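Local coordinates for carbon monoxide oxidation system transcription regulator CooA-1 (Carboxydothermus hydrogenoformans, PDB 6CPB), which senses carbon monoxide through a heme-binding domain, the part present here, and as the full-length protein probably binds DNA to regulate transcription of CO-oxidation genes, at residues 43-49 / 90-96; 6-11 / 108-112; 52-58 / 81-87. The contacts are given in a common frame with arbitrary orientation. Residues are numbered along the deposited sequence.

Contact 1 of 3, residues 43-49 / 90-96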
loop_
_atom_site.group_PDB
_atom_site.type_symbol
_atom_site.label_atom_id
_atom_site.label_comp_id
_atom_site.label_asym_id
_atom_site.label_seq_id
_atom_site.Cartn_x
_atom_site.Cartn_y
_atom_site.Cartn_z
ATOM N N ASN A 43 -8.254 3.194 -14.964
ATOM C CA ASN A 43 -7.499 2.568 -13.883
ATOM C C ASN A 43 -6.097 2.293 -14.417
ATOM O O ASN A 43 -5.893 1.392 -15.239
ATOM C CB ASN A 43 -8.192 1.290 -13.427
ATOM C CG ASN A 43 -7.629 0.775 -12.135
ATOM O OD1 ASN A 43 -6.512 1.128 -11.764
ATOM N ND2 ASN A 43 -8.399 -0.045 -11.427
ATOM N N LEU A 44 -5.145 3.107 -13.986
ATOM C CA LEU A 44 -3.818 3.142 -14.564
ATOM C C LEU A 44 -2.769 3.086 -13.466
ATOM O O LEU A 44 -3.002 3.512 -12.329
ATOM C CB LEU A 44 -3.599 4.471 -15.319
ATOM C CG LEU A 44 -4.614 4.962 -16.335
ATOM C CD1 LEU A 44 -4.282 6.420 -16.633
ATOM C CD2 LEU A 44 -4.562 4.107 -17.589
ATOM N N VAL A 45 -1.594 2.592 -13.837
ATOM C CA VAL A 45 -0.396 2.636 -13.014
ATOM C C VAL A 45 0.585 3.564 -13.702
ATOM O O VAL A 45 0.758 3.485 -14.920
ATOM C CB VAL A 45 0.188 1.221 -12.862
ATOM C CG1 VAL A 45 1.539 1.254 -12.195
ATOM C CG2 VAL A 45 -0.793 0.350 -12.091
ATOM N N PHE A 46 1.202 4.458 -12.940
ATOM C CA PHE A 46 2.167 5.383 -13.508
ATOM C C PHE A 46 3.440 5.424 -12.685
ATOM O O PHE A 46 3.411 5.326 -11.458
ATOM C CB PHE A 46 1.596 6.795 -13.689
ATOM C CG PHE A 46 1.386 7.540 -12.404
ATOM C CD1 PHE A 46 0.205 7.410 -11.701
ATOM C CD2 PHE A 46 2.385 8.365 -11.893
ATOM C CE1 PHE A 46 0.022 8.102 -10.497
ATOM C CE2 PHE A 46 2.213 9.043 -10.708
ATOM C CZ PHE A 46 1.035 8.920 -10.010
ATOM N N LEU A 47 4.548 5.589 -13.399
ATOM C CA LEU A 47 5.896 5.643 -12.864
ATOM C C LEU A 47 6.453 7.040 -13.137
ATOM O O LEU A 47 6.365 7.524 -14.265
ATOM C CB LEU A 47 6.727 4.574 -13.607
ATOM C CG LEU A 47 8.216 4.446 -13.350
ATOM C CD1 LEU A 47 8.538 4.397 -11.854
ATOM C CD2 LEU A 47 8.711 3.191 -14.056
ATOM N N VAL A 48 7.020 7.679 -12.115
ATOM C CA VAL A 48 7.687 8.965 -12.304
ATOM C C VAL A 48 9.053 8.706 -12.931
ATOM O O VAL A 48 9.958 8.172 -12.286
ATOM C CB VAL A 48 7.820 9.741 -10.990
ATOM C CG1 VAL A 48 8.447 11.102 -11.255
ATOM C CG2 VAL A 48 6.469 9.911 -10.323
ATOM N N LYS A 49 9.200 9.069 -14.202
ATOM C CA LYS A 49 10.471 8.898 -14.894
ATOM C C LYS A 49 11.452 10.016 -14.546
ATOM O O LYS A 49 12.645 9.772 -14.347
ATOM C CB LYS A 49 10.218 8.849 -16.403
ATOM C CG LYS A 49 11.468 8.736 -17.255
ATOM C CD LYS A 49 11.118 8.565 -18.720
ATOM C CE LYS A 49 12.354 8.588 -19.603
ATOM N NZ LYS A 49 11.979 8.293 -21.012
ATOM N N THR A 90 7.994 13.926 -16.123
ATOM C CA THR A 90 7.590 12.955 -17.131
ATOM C C THR A 90 7.196 11.673 -16.428
ATOM O O THR A 90 7.903 11.212 -15.534
ATOM C CB THR A 90 8.736 12.671 -18.110
ATOM O OG1 THR A 90 9.058 13.878 -18.808
ATOM C CG2 THR A 90 8.356 11.610 -19.133
ATOM N N ILE A 91 6.076 11.099 -16.858
ATOM C CA ILE A 91 5.626 9.807 -16.356
ATOM C C ILE A 91 5.539 8.802 -17.493
ATOM O O ILE A 91 5.395 9.154 -18.667
ATOM C CB ILE A 91 4.280 9.858 -15.621
ATOM C CG1 ILE A 91 3.120 10.027 -16.608
ATOM C CG2 ILE A 91 4.302 10.927 -14.535
ATOM C CD1 ILE A 91 1.746 10.068 -15.953
ATOM N N LEU A 92 5.612 7.531 -17.106
ATOM C CA LEU A 92 5.241 6.394 -17.940
ATOM C C LEU A 92 4.001 5.773 -17.314
ATOM O O LEU A 92 3.963 5.584 -16.098
ATOM C CB LEU A 92 6.372 5.358 -17.972
ATOM C CG LEU A 92 7.659 5.814 -18.655
ATOM C CD1 LEU A 92 8.689 4.698 -18.597
ATOM C CD2 LEU A 92 7.410 6.236 -20.104
ATOM N N TYR A 93 2.994 5.438 -18.126
ATOM C CA TYR A 93 1.776 4.849 -17.572
ATOM C C TYR A 93 1.247 3.715 -18.438
ATOM O O TYR A 93 1.472 3.668 -19.648
ATOM C CB TYR A 93 0.670 5.897 -17.347
ATOM C CG TYR A 93 0.155 6.567 -18.597
ATOM C CD1 TYR A 93 0.771 7.696 -19.091
ATOM C CD2 TYR A 93 -0.959 6.088 -19.270
ATOM C CE1 TYR A 93 0.306 8.332 -20.214
ATOM C CE2 TYR A 93 -1.444 6.727 -20.395
ATOM C CZ TYR A 93 -0.792 7.840 -20.866
ATOM O OH TYR A 93 -1.242 8.494 -21.985
ATOM N N THR A 94 0.517 2.812 -17.792
ATOM C CA THR A 94 -0.152 1.718 -18.488
ATOM C C THR A 94 -1.396 1.331 -17.697
ATOM O O THR A 94 -1.539 1.682 -16.537
ATOM C CB THR A 94 0.807 0.535 -18.699
ATOM O OG1 THR A 94 0.259 -0.369 -19.663
ATOM C CG2 THR A 94 1.069 -0.241 -17.421
ATOM N N ASP A 95 -2.308 0.612 -18.341
ATOM C CA ASP A 95 -3.518 0.194 -17.646
ATOM C C ASP A 95 -3.202 -0.890 -16.619
ATOM O O ASP A 95 -2.248 -1.658 -16.767
ATOM C CB ASP A 95 -4.551 -0.332 -18.635
ATOM C CG ASP A 95 -4.055 -1.537 -19.391
ATOM O OD1 ASP A 95 -3.325 -1.347 -20.385
ATOM O OD2 ASP A 95 -4.359 -2.674 -18.969
ATOM N N ILE A 96 -4.038 -0.962 -15.578
ATOM C CA ILE A 96 -3.751 -1.835 -14.438
ATOM C C ILE A 96 -3.631 -3.301 -14.854
ATOM O O ILE A 96 -2.758 -4.020 -14.355
ATOM C CB ILE A 96 -4.777 -1.622 -13.307
ATOM C CG1 ILE A 96 -4.314 -2.352 -12.041
ATOM C CG2 ILE A 96 -6.181 -2.074 -13.731
ATOM C CD1 ILE A 96 -5.151 -2.071 -10.821
#
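Strands 44-48 and 90-95 run antiparallel, their short axes 156° apart and 4.5 Å apart at closest approach. Val45 and Thr94 form one hydrogen-bonded pair (Val45 N to Thr94 O 2.8 Å, Thr94 N to Val45 O 3.0 Å), and Leu47 and Leu92 form the next (Leu47 N to Leu92 O 2.8 Å, Leu92 N to Leu47 O 2.9 Å). The pairing extends at one end through Lys49 N to Thr90 O (2.8 Å) and at the other through Ile96 N to Asn43 O (3.0 Å), where Asp95 N-caps the helix that follows by accepting from Asn98 N. Phe46, Tyr93, Val48 and Ile91 share one face of the sheet: Phe46 CB lies 3.9 Å from Tyr93 CB and 4.0 Å from Ile91 CD1. Val45, Thr94, Leu47 and Leu92 line the other face, with Leu47 CB 4.4 Å from Leu92 CB. Lys49 reaches past Thr90 to a salt bridge with Glu26. These are the two central strands of one sheet of the cyclic-nucleotide-binding-type beta roll, and Asn43 touches His78, an axial heme ligand in this protein. Backbone hydrogen bonds thus fix the register, while largely apolar side chains suit both faces for burial.

Contact 2 of 3, residues 6-11 / 108-112. With SO4 (sulfate ion), chain D.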
loop_
_atom_site.group_PDB
_atom_site.type_symbol
_atom_site.label_atom_id
_atom_site.label_comp_id
_atom_site.label_asym_id
_atom_site.label_seq_id
_atom_site.Cartn_x
_atom_site.Cartn_y
_atom_site.Cartn_z
ATOM N N THR A 6 14.209 0.222 -3.264
ATOM C CA THR A 6 13.173 -0.151 -4.234
ATOM C C THR A 6 12.998 0.871 -5.343
ATOM O O THR A 6 12.158 0.673 -6.230
ATOM C CB THR A 6 11.790 -0.388 -3.594
ATOM O OG1 THR A 6 11.185 0.862 -3.223
ATOM C CG2 THR A 6 11.863 -1.334 -2.397
ATOM N N ASN A 7 13.771 1.944 -5.331
ATOM C CA ASN A 7 13.622 2.964 -6.354
ATOM C C ASN A 7 13.846 2.366 -7.741
ATOM O O ASN A 7 14.747 1.550 -7.943
ATOM C CB ASN A 7 14.612 4.093 -6.074
ATOM C CG ASN A 7 14.508 5.197 -7.063
ATOM O OD1 ASN A 7 15.135 5.153 -8.124
ATOM N ND2 ASN A 7 13.703 6.201 -6.746
ATOM N N LEU A 8 13.031 2.796 -8.703
ATOM C CA LEU A 8 12.997 2.193 -10.031
ATOM C C LEU A 8 13.840 2.909 -11.076
ATOM O O LEU A 8 13.823 2.499 -12.238
ATOM C CB LEU A 8 11.549 2.081 -10.513
ATOM C CG LEU A 8 10.714 1.103 -9.686
ATOM C CD1 LEU A 8 9.249 1.279 -10.007
ATOM C CD2 LEU A 8 11.135 -0.353 -9.902
ATOM N N LEU A 9 14.601 3.944 -10.718
ATOM C CA LEU A 9 15.461 4.564 -11.724
ATOM C C LEU A 9 16.448 3.567 -12.313
ATOM O O LEU A 9 16.733 3.611 -13.512
ATOM C CB LEU A 9 16.202 5.778 -11.169
ATOM C CG LEU A 9 15.348 7.025 -10.957
ATOM C CD1 LEU A 9 16.132 8.102 -10.209
ATOM C CD2 LEU A 9 14.828 7.568 -12.275
ATOM N N GLU A 10 17.007 2.678 -11.493
ATOM C CA GLU A 10 17.961 1.710 -12.026
ATOM C C GLU A 10 17.300 0.807 -13.062
ATOM O O GLU A 10 17.935 0.418 -14.045
ATOM C CB GLU A 10 18.607 0.934 -10.876
ATOM C CG GLU A 10 19.632 -0.129 -11.284
ATOM C CD GLU A 10 19.053 -1.529 -11.389
ATOM O OE1 GLU A 10 17.865 -1.723 -11.086
ATOM O OE2 GLU A 10 19.807 -2.465 -11.766
ATOM N N VAL A 11 16.027 0.469 -12.853
ATOM C CA VAL A 11 15.244 -0.311 -13.806
ATOM C C VAL A 11 14.975 0.498 -15.071
ATOM O O VAL A 11 15.153 0.002 -16.196
ATOM C CB VAL A 11 13.941 -0.750 -13.105
ATOM C CG1 VAL A 11 12.838 -1.107 -14.093
ATOM C CG2 VAL A 11 14.244 -1.910 -12.157
ATOM N N ALA A 108 9.957 -6.329 -9.818
ATOM C CA ALA A 108 10.558 -5.148 -9.202
ATOM C C ALA A 108 9.581 -3.974 -9.132
ATOM O O ALA A 108 9.550 -3.242 -8.134
ATOM C CB ALA A 108 11.811 -4.741 -9.967
ATOM N N PHE A 109 8.767 -3.778 -10.172
ATOM C CA PHE A 109 7.827 -2.665 -10.172
ATOM C C PHE A 109 6.896 -2.742 -8.972
ATOM O O PHE A 109 6.507 -1.713 -8.399
ATOM C CB PHE A 109 6.991 -2.675 -11.455
ATOM C CG PHE A 109 7.780 -2.425 -12.725
ATOM C CD1 PHE A 109 8.133 -1.144 -13.103
ATOM C CD2 PHE A 109 8.114 -3.465 -13.568
ATOM C CE1 PHE A 109 8.833 -0.915 -14.274
ATOM C CE2 PHE A 109 8.822 -3.245 -14.729
ATOM C CZ PHE A 109 9.173 -1.969 -15.089
ATOM N N SER A 110 6.516 -3.957 -8.585
ATOM C CA SER A 110 5.567 -4.114 -7.497
ATOM C C SER A 110 6.196 -3.840 -6.144
ATOM O O SER A 110 5.481 -3.472 -5.208
ATOM C CB SER A 110 4.986 -5.520 -7.519
ATOM O OG SER A 110 5.933 -6.511 -7.102
ATOM N N LEU A 111 7.505 -4.021 -5.996
ATOM C CA LEU A 111 8.120 -3.767 -4.701
ATOM C C LEU A 111 8.160 -2.282 -4.385
ATOM O O LEU A 111 7.963 -1.878 -3.234
ATOM C CB LEU A 111 9.513 -4.378 -4.635
ATOM C CG LEU A 111 9.533 -5.909 -4.504
ATOM C CD1 LEU A 111 10.952 -6.431 -4.446
ATOM C CD2 LEU A 111 8.762 -6.383 -3.278
ATOM N N ASN A 112 8.395 -1.455 -5.390
ATOM C CA ASN A 112 8.287 -0.031 -5.150
ATOM C C ASN A 112 6.844 0.352 -4.863
ATOM O O ASN A 112 6.581 1.205 -4.003
ATOM C CB ASN A 112 8.848 0.758 -6.331
ATOM C CG ASN A 112 8.766 2.240 -6.107
ATOM O OD1 ASN A 112 7.827 2.891 -6.545
ATOM N ND2 ASN A 112 9.741 2.782 -5.396
HETATM S S SO4 D . 13.304 3.732 -2.066
HETATM O O1 SO4 D . 14.474 3.490 -2.908
HETATM O O2 SO4 D . 12.756 2.450 -1.625
HETATM O O3 SO4 D . 13.697 4.521 -0.901
HETATM O O4 SO4 D . 12.305 4.465 -2.840
#
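The polar part of the contact turns on one asparagine of the long helix, Asn112, whose ND2 donates to Thr6 OG1 (3.2 Å) and, weakly, to Thr6 O (3.3 Å). The same threonine binds a sulfate, probably from the crystallisation liquor, through Thr6 N (3.1 Å to O2) and Thr6 OG1 (2.7 Å to O2). With its hydroxyl donating to the sulfate, OG1 can accept from Asn112 ND2. Asn7 OD1 then takes the hydrogen bond of Leu9 N (2.9 Å), capping the turn into helix 9-12. Beyond this polar end the contact is apolar. Leu8 lies against the helix, with CD1 3.7 Å from Asn112 CB and 4.1 Å from Phe109 CD1, while Val11 CG1 meets Phe109 CZ at 3.9 Å and Val11 CG2 meets Ala108 CB at 4.3 Å. Asn112 also ties the helix to the beta roll through Asp73 and the backbone of Ile74. Ser110 hydrogen-bonds to Ser110 of the second subunit. Phe109 packs on Phe99 and Ile102 of helix 96-105 and, with Leu8, on Leu47 of strand 44-50.

Contact 3 of 3, residues 52-58 / 81-87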
loop_
_atom_site.group_PDB
_atom_site.type_symbol
_atom_site.label_atom_id
_atom_site.label_comp_id
_atom_site.label_asym_id
_atom_site.label_seq_id
_atom_site.Cartn_x
_atom_site.Cartn_y
_atom_site.Cartn_z
ATOM N N ARG A 52 8.945 15.125 -9.934
ATOM C CA ARG A 52 8.533 14.926 -8.552
ATOM C C ARG A 52 7.055 15.263 -8.491
ATOM O O ARG A 52 6.637 16.272 -9.068
ATOM C CB ARG A 52 9.337 15.857 -7.646
ATOM C CG ARG A 52 9.092 15.654 -6.168
ATOM C CD ARG A 52 10.133 16.402 -5.366
ATOM N NE ARG A 52 9.939 17.835 -5.518
ATOM C CZ ARG A 52 9.755 18.703 -4.528
ATOM N NH1 ARG A 52 9.764 18.314 -3.260
ATOM N NH2 ARG A 52 9.578 19.978 -4.823
ATOM N N VAL A 53 6.267 14.425 -7.817
ATOM C CA VAL A 53 4.830 14.648 -7.738
ATOM C C VAL A 53 4.352 14.559 -6.295
ATOM O O VAL A 53 4.949 13.885 -5.451
ATOM C CB VAL A 53 4.013 13.697 -8.639
ATOM C CG1 VAL A 53 4.487 13.769 -10.085
ATOM C CG2 VAL A 53 4.077 12.292 -8.138
ATOM N N ARG A 54 3.245 15.245 -6.034
ATOM C CA ARG A 54 2.611 15.275 -4.730
ATOM C C ARG A 54 1.283 14.549 -4.824
ATOM O O ARG A 54 0.462 14.870 -5.684
ATOM C CB ARG A 54 2.399 16.733 -4.306
ATOM C CG ARG A 54 1.891 16.910 -2.890
ATOM C CD ARG A 54 1.843 18.372 -2.484
ATOM N NE ARG A 54 0.854 19.132 -3.246
ATOM C CZ ARG A 54 -0.372 19.438 -2.822
ATOM N NH1 ARG A 54 -0.808 19.061 -1.630
ATOM N NH2 ARG A 54 -1.172 20.147 -3.603
ATOM N N VAL A 55 1.067 13.612 -3.910
ATOM C CA VAL A 55 -0.199 12.905 -3.768
ATOM C C VAL A 55 -0.930 13.554 -2.605
ATOM O O VAL A 55 -0.345 13.738 -1.533
ATOM C CB VAL A 55 0.029 11.408 -3.497
ATOM C CG1 VAL A 55 -1.290 10.682 -3.407
ATOM C CG2 VAL A 55 0.902 10.793 -4.581
ATOM N N TYR A 56 -2.195 13.915 -2.806
ATOM C CA TYR A 56 -2.910 14.644 -1.768
ATOM C C TYR A 56 -4.406 14.372 -1.830
ATOM O O TYR A 56 -4.942 13.845 -2.815
ATOM C CB TYR A 56 -2.629 16.152 -1.862
ATOM C CG TYR A 56 -3.134 16.851 -3.100
ATOM C CD1 TYR A 56 -2.408 16.826 -4.281
ATOM C CD2 TYR A 56 -4.314 17.569 -3.081
ATOM C CE1 TYR A 56 -2.847 17.486 -5.405
ATOM C CE2 TYR A 56 -4.766 18.244 -4.214
ATOM C CZ TYR A 56 -4.029 18.198 -5.371
ATOM O OH TYR A 56 -4.467 18.843 -6.514
ATOM N N LEU A 57 -5.074 14.727 -0.732
ATOM C CA LEU A 57 -6.523 14.686 -0.628
ATOM C C LEU A 57 -7.022 16.117 -0.489
ATOM O O LEU A 57 -6.468 16.896 0.282
ATOM C CB LEU A 57 -6.939 13.860 0.601
ATOM C CG LEU A 57 -8.407 13.757 1.039
ATOM C CD1 LEU A 57 -8.618 12.538 1.914
ATOM C CD2 LEU A 57 -8.866 14.979 1.855
ATOM N N ALA A 58 -8.072 16.459 -1.222
ATOM C CA ALA A 58 -8.764 17.726 -1.076
ATOM C C ALA A 58 -10.245 17.419 -0.991
ATOM O O ALA A 58 -10.770 16.652 -1.803
ATOM C CB ALA A 58 -8.491 18.646 -2.262
ATOM N N ALA A 81 -7.285 9.786 -4.782
ATOM C CA ALA A 81 -6.274 10.800 -4.527
ATOM C C ALA A 81 -6.083 11.716 -5.730
ATOM O O ALA A 81 -6.324 11.334 -6.881
ATOM C CB ALA A 81 -4.941 10.140 -4.195
ATOM N N PHE A 82 -5.613 12.930 -5.436
ATOM C CA PHE A 82 -5.118 13.865 -6.427
ATOM C C PHE A 82 -3.610 13.720 -6.530
ATOM O O PHE A 82 -2.932 13.408 -5.550
ATOM C CB PHE A 82 -5.385 15.316 -5.981
ATOM C CG PHE A 82 -6.842 15.721 -5.929
ATOM C CD1 PHE A 82 -7.650 15.381 -4.859
ATOM C CD2 PHE A 82 -7.388 16.481 -6.946
ATOM C CE1 PHE A 82 -8.991 15.786 -4.826
ATOM C CE2 PHE A 82 -8.708 16.870 -6.919
ATOM C CZ PHE A 82 -9.505 16.534 -5.855
ATOM N N ILE A 83 -3.085 13.988 -7.721
ATOM C CA ILE A 83 -1.649 13.935 -7.974
ATOM C C ILE A 83 -1.263 15.174 -8.766
ATOM O O ILE A 83 -1.846 15.437 -9.822
ATOM C CB ILE A 83 -1.229 12.651 -8.715
ATOM C CG1 ILE A 83 -1.611 11.396 -7.901
ATOM C CG2 ILE A 83 0.280 12.642 -8.926
ATOM C CD1 ILE A 83 -2.745 10.649 -8.447
ATOM N N GLN A 84 -0.278 15.922 -8.257
ATOM C CA GLN A 84 0.166 17.186 -8.835
ATOM C C GLN A 84 1.678 17.199 -9.048
ATOM O O GLN A 84 2.441 16.745 -8.197
ATOM C CB GLN A 84 -0.223 18.341 -7.903
ATOM C CG GLN A 84 0.283 19.701 -8.357
ATOM C CD GLN A 84 -0.070 20.777 -7.386
ATOM O OE1 GLN A 84 0.160 20.633 -6.185
ATOM N NE2 GLN A 84 -0.645 21.860 -7.883
ATOM N N ALA A 85 2.114 17.766 -10.170
ATOM C CA ALA A 85 3.545 17.913 -10.423
ATOM C C ALA A 85 4.133 19.023 -9.551
ATOM O O ALA A 85 3.601 20.135 -9.501
ATOM C CB ALA A 85 3.778 18.244 -11.893
ATOM N N MET A 86 5.252 18.735 -8.896
ATOM C CA MET A 86 5.946 19.721 -8.075
ATOM C C MET A 86 7.062 20.417 -8.836
ATOM O O MET A 86 7.602 21.426 -8.371
ATOM C CB MET A 86 6.509 19.052 -6.820
ATOM C CG MET A 86 5.424 18.453 -5.960
ATOM S SD MET A 86 6.001 17.808 -4.383
ATOM C CE MET A 86 6.179 19.335 -3.480
ATOM N N GLU A 87 7.408 19.888 -9.997
ATOM C CA GLU A 87 8.358 20.455 -10.942
ATOM C C GLU A 87 8.013 19.814 -12.277
ATOM O O GLU A 87 7.174 18.912 -12.341
ATOM C CB GLU A 87 9.792 20.131 -10.544
ATOM C CG GLU A 87 10.023 18.675 -10.381
ATOM C CD GLU A 87 11.043 18.331 -9.331
ATOM O OE1 GLU A 87 10.916 18.850 -8.200
ATOM O OE2 GLU A 87 11.930 17.497 -9.633
HETATM O O HOH W 1 10.609 21.236 -7.197
#
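Two arginines of segment 52-58 reach acceptors on 81-87 within an antiparallel sheet of the cyclic-nucleotide-binding-type beta roll. Arg52 NE forms a salt bridge with Glu87 OE1 (3.0 Å), and a water bridges Arg52 NH2, Glu87 OE1 and Met86 O. Arg54 NH2 donates to Gln84 OE1 (2.9 Å), while its NH1 pairs with Glu63 on strand 62-70. The backbones of Arg54 and Gln84 exchange hydrogen bonds (Arg54 N to Gln84 O 2.8 Å, Gln84 N to Arg54 O 2.9 Å), as do those of Tyr56 and Phe82 (N to O 2.9 Å both ways); Met86 N donates to Arg52 O (2.8 Å). The face bearing Val53, Val55, Ile83 and Ala85 turns to the roll's interior, where Val55 and Ile83 meet Phe75 of the other sheet. On the opposite face the Tyr56 and Phe82 rings lie 17° from parallel, centroids 5.1 Å apart, too offset to stack much. Phe82 CB makes a CH-pi contact over the face of the Tyr56 ring, 3.3 Å from its centroid.

How the contacts relate
Contacts 1 and 3 belong to the two facing sheets of the roll. Their centres are 14 Å apart and their buried faces meet, Phe46 CZ touching Ile83 CG2 at 3.9 Å and Val48 CG2 touching Val53 CG2 at 4.0 Å. The other face of contact 1 meets contact 2, where Leu47 CD1 lies 3.7 Å from Leu8 CD1 and Leu47 CD2 4.1 Å from Phe109 CE1. Contacts 2 and 3 do not touch; their nearest atoms are about 10 Å apart. Thr79 and Arg80, heme-binding residues in this protein, immediately precede 81-87, whereas axial ligand His78 adjoins Asn43 of contact 1. Contact 2 lies away from these residues.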